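Side-chain contact in RNA-dependent RNA polymerase (Farallon virus, PDB 6DX5), which probably copies viral RNA as an RNA-dependent RNA polymerase and carries, in the piece crystallised here, a viral OTU-type deubiquitinase domain: residues E130-A133 with S134-V138. Sequence-based numbering, arbitrary orientation.
Sequences EMLA and SALNV
Leu132 and Leu136, one turn apart near the C-terminal end of helix 126-136, lie side by side where this OTU-domain helix closes in a Schellman motif. Leu136 can be followed outward: its CB sits 3.5 Å from Leu132 O, the carbonyl that also accepts the hydrogen bond from Leu136 N, and CG is still 3.6 Å from Leu132 O, and CD1 3.9 Å from it. With CG anti to the carbonyl carbon (chi1 -55°), the branch runs alongside its neighbour, and CD1 comes to 4.1 Å from Leu132 CD2. Phe42 of helix 37-47 touches both leucines, packing the pair against that helix. On another side, Ser134 N donates a long 3.3 Å bond to Glu130 O, while a water that donates a hydrogen bond to Glu130 O also hydrogen-bonds Ser134 OG, 2.9 Å from it. Glu130 O thus accepts from two donors, whereas OE1 of the Glu130 side chain accepts a hydrogen bond from Gly73 N. Met131 O meets Ala135 N almost head-on. Asn137, with positive phi, is the C' residue of the motif; its N makes a weak bond to Ser134 O. The turn brings Val138 back beside Ala133, where Val138 N donates to Ala133 O at 3.0 Å, in the carbonyl plane and on a lone pair.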
loop_
_atom_site.group_PDB
_atom_site.type_symbol
_atom_site.label_atom_id
_atom_site.label_comp_id
_atom_site.label_asym_id
_atom_site.label_seq_id
_atom_site.Cartn_x
_atom_site.Cartn_y
_atom_site.Cartn_z
ATOM N N GLU A 130 -5.405 10.161 -1.777
ATOM C CA GLU A 130 -4.255 11.010 -1.580
ATOM C C GLU A 130 -4.445 12.361 -2.271
ATOM O O GLU A 130 -4.063 13.414 -1.733
ATOM C CB GLU A 130 -3.024 10.284 -2.110
ATOM C CG GLU A 130 -1.813 11.130 -2.203
ATOM C CD GLU A 130 -0.551 10.347 -2.603
ATOM O OE1 GLU A 130 -0.646 9.311 -3.332
ATOM O OE2 GLU A 130 0.558 10.774 -2.120
ATOM N N MET A 131 -5.011 12.350 -3.481
ATOM C CA MET A 131 -5.172 13.587 -4.243
ATOM C C MET A 131 -6.165 14.503 -3.552
ATOM O O MET A 131 -5.914 15.707 -3.396
ATOM C CB MET A 131 -5.649 13.237 -5.650
ATOM C CG MET A 131 -4.567 12.407 -6.448
ATOM S SD MET A 131 -5.264 11.865 -8.001
ATOM C CE MET A 131 -3.970 10.654 -8.562
ATOM N N LEU A 132 -7.314 13.926 -3.146
ATOM C CA LEU A 132 -8.375 14.692 -2.523
ATOM C C LEU A 132 -7.896 15.309 -1.221
ATOM O O LEU A 132 -8.243 16.450 -0.914
ATOM C CB LEU A 132 -9.554 13.763 -2.252
ATOM C CG LEU A 132 -10.272 13.340 -3.531
ATOM C CD1 LEU A 132 -11.325 12.231 -3.175
ATOM C CD2 LEU A 132 -10.949 14.627 -4.078
ATOM N N ALA A 133 -7.108 14.557 -0.431
ATOM C CA ALA A 133 -6.635 15.072 0.845
ATOM C C ALA A 133 -5.781 16.322 0.637
ATOM O O ALA A 133 -5.971 17.334 1.327
ATOM C CB ALA A 133 -5.830 14.001 1.588
ATOM N N SER A 134 -4.884 16.289 -0.359
ATOM C CA SER A 134 -4.072 17.459 -0.659
ATOM C C SER A 134 -4.893 18.528 -1.365
ATOM O O SER A 134 -4.775 19.716 -1.050
ATOM C CB SER A 134 -2.872 17.064 -1.518
ATOM O OG SER A 134 -2.041 16.153 -0.821
ATOM N N ALA A 135 -5.696 18.136 -2.363
ATOM C CA ALA A 135 -6.457 19.149 -3.102
ATOM C C ALA A 135 -7.336 19.951 -2.157
ATOM O O ALA A 135 -7.416 21.167 -2.269
ATOM C CB ALA A 135 -7.343 18.491 -4.175
ATOM N N LEU A 136 -8.028 19.283 -1.222
ATOM C CA LEU A 136 -9.018 19.995 -0.405
ATOM C C LEU A 136 -8.482 20.355 0.969
ATOM O O LEU A 136 -9.213 20.953 1.746
ATOM C CB LEU A 136 -10.299 19.169 -0.239
ATOM C CG LEU A 136 -10.910 18.756 -1.565
ATOM C CD1 LEU A 136 -11.918 17.616 -1.392
ATOM C CD2 LEU A 136 -11.566 19.998 -2.194
ATOM N N ASN A 137 -7.227 20.006 1.287
ATOM C CA ASN A 137 -6.641 20.249 2.617
ATOM C C ASN A 137 -7.448 19.580 3.740
ATOM O O ASN A 137 -7.787 20.213 4.734
ATOM C CB ASN A 137 -6.499 21.757 2.889
ATOM C CG ASN A 137 -5.672 22.030 4.112
ATOM O OD1 ASN A 137 -4.826 21.197 4.504
ATOM N ND2 ASN A 137 -5.884 23.186 4.730
ATOM N N VAL A 138 -7.796 18.303 3.561
ATOM C CA VAL A 138 -8.554 17.559 4.562
ATOM C C VAL A 138 -7.814 16.270 4.842
ATOM O O VAL A 138 -6.860 15.912 4.143
ATOM C CB VAL A 138 -10.001 17.227 4.148
ATOM C CG1 VAL A 138 -10.787 18.471 3.952
ATOM C CG2 VAL A 138 -10.051 16.309 2.883
HETATM O O HOH W 1 -2.175 13.571 0.407
#